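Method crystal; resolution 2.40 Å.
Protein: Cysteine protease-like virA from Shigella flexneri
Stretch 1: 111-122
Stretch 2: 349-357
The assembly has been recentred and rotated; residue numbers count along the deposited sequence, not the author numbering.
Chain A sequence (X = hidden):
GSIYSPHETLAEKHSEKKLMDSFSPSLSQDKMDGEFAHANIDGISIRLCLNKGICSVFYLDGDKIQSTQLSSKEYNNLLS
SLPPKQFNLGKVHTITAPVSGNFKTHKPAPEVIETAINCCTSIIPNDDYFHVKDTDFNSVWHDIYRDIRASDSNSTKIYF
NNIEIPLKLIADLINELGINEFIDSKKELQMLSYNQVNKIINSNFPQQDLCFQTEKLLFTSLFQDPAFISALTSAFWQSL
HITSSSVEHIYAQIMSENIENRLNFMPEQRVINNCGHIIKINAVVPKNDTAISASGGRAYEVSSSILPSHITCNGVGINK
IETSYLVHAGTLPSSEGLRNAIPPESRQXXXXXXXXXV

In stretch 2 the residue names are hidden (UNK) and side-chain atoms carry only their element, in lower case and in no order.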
# COMPACT_ATOMS: atom_id res chain seq x y z
N GLU A 111 -11.44 12.33 5.56
CA GLU A 111 -12.15 11.47 4.62
C GLU A 111 -11.29 11.10 3.42
O GLU A 111 -11.35 9.98 2.92
CB GLU A 111 -13.46 12.10 4.16
CG GLU A 111 -14.46 12.38 5.26
CD GLU A 111 -14.17 13.68 6.01
OE1 GLU A 111 -13.09 14.27 5.80
OE2 GLU A 111 -15.03 14.12 6.80
N VAL A 112 -10.49 12.05 2.94
CA VAL A 112 -9.59 11.78 1.82
C VAL A 112 -8.55 10.73 2.23
O VAL A 112 -8.32 9.74 1.53
CB VAL A 112 -8.93 13.08 1.31
CG1 VAL A 112 -7.64 12.78 0.55
CG2 VAL A 112 -9.90 13.85 0.44
N ILE A 113 -7.95 10.92 3.40
CA ILE A 113 -7.01 9.96 3.96
C ILE A 113 -7.65 8.59 4.07
O ILE A 113 -7.08 7.59 3.64
CB ILE A 113 -6.51 10.41 5.35
CG1 ILE A 113 -5.47 11.53 5.20
CG2 ILE A 113 -5.91 9.25 6.12
CD1 ILE A 113 -5.42 12.47 6.39
N GLU A 114 -8.84 8.55 4.65
CA GLU A 114 -9.58 7.30 4.83
C GLU A 114 -9.88 6.60 3.50
O GLU A 114 -9.60 5.41 3.33
CB GLU A 114 -10.87 7.55 5.60
CG GLU A 114 -11.79 6.37 5.68
CD GLU A 114 -11.29 5.33 6.67
OE1 GLU A 114 -10.26 5.60 7.33
OE2 GLU A 114 -11.92 4.26 6.77
N THR A 115 -10.42 7.37 2.55
CA THR A 115 -10.69 6.87 1.22
C THR A 115 -9.43 6.35 0.55
O THR A 115 -9.45 5.28 -0.04
CB THR A 115 -11.28 7.97 0.33
OG1 THR A 115 -12.49 8.45 0.92
CG2 THR A 115 -11.53 7.44 -1.10
N ALA A 116 -8.33 7.09 0.65
CA ALA A 116 -7.07 6.65 0.06
C ALA A 116 -6.59 5.35 0.69
O ALA A 116 -6.11 4.45 -0.01
CB ALA A 116 -6.00 7.72 0.20
N ILE A 117 -6.71 5.25 2.01
CA ILE A 117 -6.29 4.04 2.71
C ILE A 117 -7.01 2.81 2.15
O ILE A 117 -6.41 1.75 1.94
CB ILE A 117 -6.51 4.16 4.24
CG1 ILE A 117 -5.46 5.10 4.86
CG2 ILE A 117 -6.45 2.81 4.91
CD1 ILE A 117 -5.65 5.31 6.37
N ASN A 118 -8.30 2.95 1.85
CA ASN A 118 -9.10 1.80 1.45
C ASN A 118 -9.43 1.64 -0.05
O ASN A 118 -10.23 0.78 -0.41
CB ASN A 118 -10.38 1.76 2.29
CG ASN A 118 -10.08 1.57 3.77
OD1 ASN A 118 -10.47 2.39 4.60
ND2 ASN A 118 -9.37 0.50 4.10
N CYS A 119 -8.83 2.44 -0.92
CA CYS A 119 -9.21 2.36 -2.33
C CYS A 119 -8.31 1.41 -3.14
O CYS A 119 -7.14 1.23 -2.81
CB CYS A 119 -9.29 3.75 -2.99
SG CYS A 119 -7.72 4.48 -3.46
N CYS A 120 -8.87 0.80 -4.18
CA CYS A 120 -8.10 -0.05 -5.06
C CYS A 120 -7.17 0.84 -5.87
O CYS A 120 -7.34 2.05 -5.85
CB CYS A 120 -9.01 -0.84 -6.01
SG CYS A 120 -9.91 0.17 -7.25
N THR A 121 -6.21 0.25 -6.57
CA THR A 121 -5.30 1.04 -7.40
C THR A 121 -5.08 0.33 -8.73
O THR A 121 -5.48 -0.82 -8.89
CB THR A 121 -3.95 1.23 -6.70
OG1 THR A 121 -3.49 -0.05 -6.24
CG2 THR A 121 -4.09 2.17 -5.49
N SER A 122 -4.46 1.02 -9.69
CA SER A 122 -4.23 0.46 -11.03
C SER A 122 -2.75 0.14 -11.27
O SER A 122 -1.88 0.99 -11.08
CB SER A 122 -4.73 1.42 -12.11
OG SER A 122 -4.48 0.91 -13.41
N UNK A 349 3.73 -2.27 -8.65
CA UNK A 349 3.48 -0.87 -8.34
C UNK A 349 2.14 -0.47 -8.93
O UNK A 349 1.82 -0.83 -10.07
c UNK A 349 5.90 -0.29 -8.09
c UNK A 349 4.28 1.49 -8.76
c UNK A 349 4.63 0.02 -8.86
N UNK A 350 1.35 0.25 -8.14
CA UNK A 350 0.02 0.68 -8.57
C UNK A 350 -0.26 2.10 -8.09
O UNK A 350 0.33 2.53 -7.11
o UNK A 350 -1.01 -0.25 -6.62
c UNK A 350 -1.03 -0.26 -8.03
N UNK A 351 -1.16 2.80 -8.77
CA UNK A 351 -1.47 4.20 -8.47
C UNK A 351 -2.96 4.44 -8.31
O UNK A 351 -3.78 3.78 -8.93
c UNK A 351 0.81 6.79 -9.39
c UNK A 351 0.43 5.47 -9.56
c UNK A 351 2.74 4.83 -9.69
c UNK A 351 -1.01 5.10 -9.61
c UNK A 351 1.41 4.50 -9.72
c UNK A 351 3.12 6.16 -9.52
c UNK A 351 2.15 7.14 -9.38
N UNK A 352 -3.31 5.43 -7.50
CA UNK A 352 -4.63 6.01 -7.55
C UNK A 352 -4.58 7.46 -7.11
O UNK A 352 -3.73 7.86 -6.32
c UNK A 352 -5.63 5.20 -6.68
N UNK A 353 -5.51 8.25 -7.64
CA UNK A 353 -5.74 9.59 -7.15
C UNK A 353 -7.03 9.62 -6.34
O UNK A 353 -8.06 9.08 -6.76
c UNK A 353 -4.27 11.69 -10.07
c UNK A 353 -4.33 10.79 -8.85
c UNK A 353 -5.75 10.62 -8.29
c UNK A 353 -6.22 11.97 -7.79
N UNK A 354 -6.95 10.24 -5.17
CA UNK A 354 -8.09 10.42 -4.29
C UNK A 354 -8.33 11.92 -4.16
O UNK A 354 -7.44 12.67 -3.76
c UNK A 354 -8.96 10.12 -1.95
c UNK A 354 -7.85 9.77 -2.91
c UNK A 354 -6.35 7.75 -3.49
c UNK A 354 -7.72 8.24 -3.04
N UNK A 355 -9.53 12.35 -4.55
CA UNK A 355 -9.86 13.77 -4.58
C UNK A 355 -10.96 14.12 -3.57
O UNK A 355 -11.91 13.34 -3.39
c UNK A 355 -10.33 14.16 -5.98
o UNK A 355 -10.78 15.50 -6.01
N UNK A 356 -10.83 15.30 -2.92
CA UNK A 356 -11.95 15.85 -2.16
C UNK A 356 -13.06 16.07 -3.16
O UNK A 356 -12.77 16.27 -4.35
c UNK A 356 -11.43 17.21 -1.69
c UNK A 356 -9.98 17.21 -1.92
c UNK A 356 -9.71 16.25 -3.02
N UNK A 357 -14.31 16.03 -2.73
CA UNK A 357 -15.41 16.33 -3.64
C UNK A 357 -15.52 17.83 -3.81
O UNK A 357 -14.70 18.54 -3.22
c UNK A 357 -16.73 15.75 -3.16
o UNK A 357 -18.62 14.75 -4.21
o UNK A 357 -17.58 16.36 -5.27
c UNK A 357 -17.72 15.61 -4.28

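Position 349 carries three side-chain carbons, one bearing the other two, a fork directly at CB, and its CA-to-CB bond points away from stretch 1. This is valine, V349; a beta-branched residue of this kind is at home in an extended strand.

At position 350 one carbon is followed by one oxygen, which lies 2.5 Å from OG1 of T121. The residue is serine, S350. Its OG and the T121 hydroxyl form a short hydrogen bond in which either could be the donor. With its CA-to-CB bond pointing toward stretch 1, a small polar side chain can make such a bond inside a buried contact.

Position 351 has one carbon leading to a ring of six carbons with no oxygen attached, on the same face of the sheet as the side chain of S122. This is phenylalanine, F351, whose large apolar ring suits a buried site. The backbone pairs in antiparallel fashion: N of S122 donates to O of F351 at 2.9 Å, and N of F351 donates to O of S122 at 3.0 Å.

Position 352 has a single carbon, 3.6 Å from CG2 of T121, 3.7 Å from O of C120 and 3.9 Å from SG of C119. It is alanine, A352, a close fit for a lone methyl.

Position 353 shows four carbons, forked at the first, with one arm two carbons long. Its CA-to-CB bond points away from stretch 1, and it touches nothing there. This is isoleucine, I353, apolar and beta-branched, suited to a buried strand.

Position 354 repeats that pattern, but its CA-to-CB bond points toward stretch 1. The end carbon of its longer arm lies 3.5 Å from SG of C119 and 3.7 Å from CB of A116; the short-arm carbon is 3.8 Å from CG2 of T115 and 3.9 Å from CG1 of V112. This is isoleucine, I354, whose fork spreads over V112, T115 and A116 of the helix and on to C119.

Position 355, one carbon and one oxygen, has its CA-to-CB bond pointing away from stretch 1. It is serine, S355; its buried hydroxyl is satisfied, as OG donates to O of position 356 at 2.7 Å.

At position 356 three carbons close a ring onto the backbone nitrogen, the middle one 4.1 Å from CG2 of V112. This is proline, P356, which has no N-H to leave unpaired and offers V112 an apolar ring.

Position 357 has two carbons, the second carrying two oxygens, and is free of stretch 1: aspartate, D357, its charge suited to an exposed site.

The contact joins two modes: S122 and F351 pair through their backbones beside the T121–S350 hydroxyl bond, while I354, which has the largest area covered, anchors apolar packing against the nearly antiparallel helix.

Stretch 2, residues 349-357: VSFAIISPD
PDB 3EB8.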